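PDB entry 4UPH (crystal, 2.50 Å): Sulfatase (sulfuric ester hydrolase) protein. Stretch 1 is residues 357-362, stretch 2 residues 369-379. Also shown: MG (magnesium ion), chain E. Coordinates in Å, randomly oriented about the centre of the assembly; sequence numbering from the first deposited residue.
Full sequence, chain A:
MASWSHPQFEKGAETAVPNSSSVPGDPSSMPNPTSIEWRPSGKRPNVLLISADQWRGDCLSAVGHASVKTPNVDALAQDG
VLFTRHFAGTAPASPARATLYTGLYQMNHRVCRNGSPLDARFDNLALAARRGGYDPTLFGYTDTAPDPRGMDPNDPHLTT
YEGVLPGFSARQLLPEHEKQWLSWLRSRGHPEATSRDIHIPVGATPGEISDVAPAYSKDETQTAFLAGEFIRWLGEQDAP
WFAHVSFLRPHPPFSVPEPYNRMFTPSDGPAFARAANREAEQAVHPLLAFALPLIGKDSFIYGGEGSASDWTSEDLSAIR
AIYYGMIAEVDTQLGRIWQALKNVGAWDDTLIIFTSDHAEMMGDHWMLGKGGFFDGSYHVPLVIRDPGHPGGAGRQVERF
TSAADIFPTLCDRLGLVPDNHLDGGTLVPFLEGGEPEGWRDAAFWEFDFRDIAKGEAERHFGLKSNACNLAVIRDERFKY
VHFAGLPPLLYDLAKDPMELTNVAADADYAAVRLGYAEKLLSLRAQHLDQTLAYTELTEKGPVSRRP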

# COMPACT_ATOMS: atom_id res chain seq x y z
N ASP A 357 12.64 -17.71 9.71
CA ASP A 357 11.46 -16.92 9.28
C ASP A 357 11.09 -15.84 10.31
O ASP A 357 10.95 -14.68 9.96
CB ASP A 357 10.26 -17.85 8.94
CG ASP A 357 9.82 -18.85 10.02
OD1 ASP A 357 10.65 -19.20 10.89
OD2 ASP A 357 8.65 -19.30 9.98
N HIS A 358 10.98 -16.24 11.58
CA HIS A 358 10.65 -15.42 12.76
C HIS A 358 11.36 -16.08 13.96
O HIS A 358 11.93 -17.17 13.80
CB HIS A 358 9.12 -15.36 13.00
CG HIS A 358 8.49 -16.71 13.09
ND1 HIS A 358 8.78 -17.57 14.14
CD2 HIS A 358 7.68 -17.35 12.22
CE1 HIS A 358 8.15 -18.70 13.87
NE2 HIS A 358 7.45 -18.60 12.74
N ALA A 359 11.32 -15.45 15.14
CA ALA A 359 11.97 -16.04 16.30
C ALA A 359 10.96 -16.65 17.30
O ALA A 359 9.92 -17.17 16.88
CB ALA A 359 12.90 -15.03 16.96
N GLU A 360 11.30 -16.65 18.60
CA GLU A 360 10.57 -17.27 19.70
C GLU A 360 10.72 -16.38 20.92
O GLU A 360 11.82 -15.86 21.16
CB GLU A 360 11.22 -18.66 19.95
CG GLU A 360 10.82 -19.38 21.23
CD GLU A 360 9.34 -19.49 21.52
OE1 GLU A 360 8.63 -20.11 20.69
OE2 GLU A 360 8.89 -18.97 22.56
N MET A 361 9.64 -16.18 21.71
CA MET A 361 9.71 -15.30 22.89
C MET A 361 10.48 -15.95 24.02
O MET A 361 11.20 -15.26 24.75
CB MET A 361 8.34 -14.79 23.31
CG MET A 361 7.78 -13.75 22.37
SD MET A 361 8.68 -12.16 22.34
CE MET A 361 8.33 -11.56 23.99
N MET A 362 10.38 -17.29 24.13
CA MET A 362 11.11 -18.15 25.08
C MET A 362 11.18 -17.57 26.52
O MET A 362 12.28 -17.32 27.05
CB MET A 362 12.51 -18.44 24.49
CG MET A 362 13.18 -19.74 24.94
SD MET A 362 12.12 -21.14 25.37
CE MET A 362 11.52 -21.66 23.82
N GLY A 369 6.23 -18.38 22.06
CA GLY A 369 5.85 -18.26 20.66
C GLY A 369 6.23 -16.97 19.99
O GLY A 369 7.17 -16.28 20.40
N LYS A 370 5.49 -16.64 18.94
CA LYS A 370 5.79 -15.47 18.12
C LYS A 370 4.57 -14.57 17.92
O LYS A 370 3.46 -14.97 18.25
CB LYS A 370 6.48 -15.88 16.78
CG LYS A 370 5.60 -16.74 15.85
CD LYS A 370 5.52 -18.24 16.21
CE LYS A 370 4.58 -18.99 15.31
NZ LYS A 370 4.72 -20.47 15.48
N GLY A 371 4.80 -13.37 17.39
CA GLY A 371 3.78 -12.36 17.18
C GLY A 371 3.99 -11.21 18.15
O GLY A 371 4.91 -11.24 18.97
N GLY A 372 3.17 -10.19 18.03
CA GLY A 372 3.27 -9.03 18.89
C GLY A 372 4.27 -8.02 18.37
O GLY A 372 4.41 -7.84 17.15
N PHE A 373 4.99 -7.36 19.29
CA PHE A 373 5.91 -6.28 18.96
C PHE A 373 7.30 -6.39 19.64
O PHE A 373 8.19 -5.61 19.30
CB PHE A 373 5.23 -4.92 19.27
CG PHE A 373 4.68 -4.87 20.67
CD1 PHE A 373 5.51 -4.56 21.76
CD2 PHE A 373 3.35 -5.21 20.93
CE1 PHE A 373 5.01 -4.59 23.07
CE2 PHE A 373 2.85 -5.21 22.24
CZ PHE A 373 3.68 -4.91 23.30
N PHE A 374 7.49 -7.32 20.59
CA PHE A 374 8.79 -7.44 21.28
C PHE A 374 9.87 -8.03 20.40
O PHE A 374 9.60 -8.86 19.52
CB PHE A 374 8.70 -8.20 22.62
CG PHE A 374 7.80 -7.61 23.69
CD1 PHE A 374 8.16 -6.43 24.34
CD2 PHE A 374 6.66 -8.27 24.12
CE1 PHE A 374 7.35 -5.90 25.35
CE2 PHE A 374 5.84 -7.73 25.11
CZ PHE A 374 6.21 -6.56 25.74
N ASP A 375 11.12 -7.62 20.65
CA ASP A 375 12.33 -8.04 19.94
C ASP A 375 12.50 -9.56 19.85
O ASP A 375 12.91 -10.06 18.81
CB ASP A 375 13.58 -7.45 20.63
CG ASP A 375 13.98 -6.05 20.25
OD1 ASP A 375 13.36 -5.47 19.34
OD2 ASP A 375 14.97 -5.54 20.83
N GLY A 376 12.21 -10.24 20.94
CA GLY A 376 12.37 -11.69 21.07
C GLY A 376 11.76 -12.49 19.96
O GLY A 376 12.34 -13.48 19.54
N SER A 377 10.60 -12.04 19.45
CA SER A 377 9.83 -12.67 18.38
C SER A 377 10.31 -12.35 16.94
O SER A 377 10.01 -13.12 16.02
CB SER A 377 8.36 -12.31 18.55
OG SER A 377 7.62 -12.65 17.39
N TYR A 378 11.05 -11.24 16.75
CA TYR A 378 11.48 -10.75 15.43
C TYR A 378 12.99 -10.80 15.13
O TYR A 378 13.35 -11.03 13.97
CB TYR A 378 10.94 -9.33 15.23
CG TYR A 378 9.44 -9.35 15.23
CD1 TYR A 378 8.72 -9.75 14.10
CD2 TYR A 378 8.72 -9.14 16.41
CE1 TYR A 378 7.33 -9.87 14.12
CE2 TYR A 378 7.33 -9.26 16.44
CZ TYR A 378 6.64 -9.62 15.29
OH TYR A 378 5.27 -9.71 15.30
N HIS A 379 13.85 -10.63 16.15
CA HIS A 379 15.30 -10.72 15.95
C HIS A 379 15.66 -12.17 15.66
O HIS A 379 15.42 -13.06 16.48
CB HIS A 379 16.06 -10.17 17.19
CG HIS A 379 17.55 -10.30 17.11
ND1 HIS A 379 18.31 -10.63 18.22
CD2 HIS A 379 18.38 -10.06 16.07
CE1 HIS A 379 19.56 -10.61 17.81
NE2 HIS A 379 19.66 -10.28 16.52
MG MG E . 7.62 -20.24 11.51

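Stretch 1 has no regular secondary structure, and hydrogen bonds that use backbone amides as donors join it to stretch 2. It begins at the metal: Asp 357 OD2 and His 358 NE2 each bind the magnesium ion at 2.1 Å, with the remaining ligands elsewhere in the structure. Asp 357 makes no contact with stretch 2. His 358 does. Its NE2 binds the metal and its ND1 donates to Ala 359 O at 3.0 Å, so both ring nitrogens are engaged, and Lys 370 CG lies over one face of the ring, 3.8 Å from the centroid of the His 358 ring, a CH-pi contact made by the aliphatic part of a chain whose NZ is satisfied elsewhere.

At Ala 359 the backbones run close, its CA 4.5 Å from Ser 377 CA. Its N donates to Ser 377 O at 2.8 Å, while its CB points toward stretch 2 and fits into a tight space, 3.1 Å from Gly 376 O and 3.2 Å from His 379 O.

Glu 360 points its CA-to-CB bond away, yet its carboxylate returns to gather two backbone amides: OE2 accepts from Gly 369 N at 2.8 Å and from Met 362 N at 2.7 Å. One acidic side chain thus ties the end of its own stretch to the start of the other. Glu 360 N makes only a weak hydrogen bond to Gly 376 O, at 3.5 Å.

Met 361 N donates to Gly 369 O at 2.8 Å, so Gly 369 is held through both its N and its O; its backbone angles by themselves call for glycine. The Met 361 side chain adds apolar packing, CE lying 3.6 Å from Phe 374 CB; its SD also comes 3.8 Å from Ser 377 CB. Gly 376 makes room for it: an ideal CB there would lie 3.1 Å from Met 361 SD. Met 362 makes no contact across.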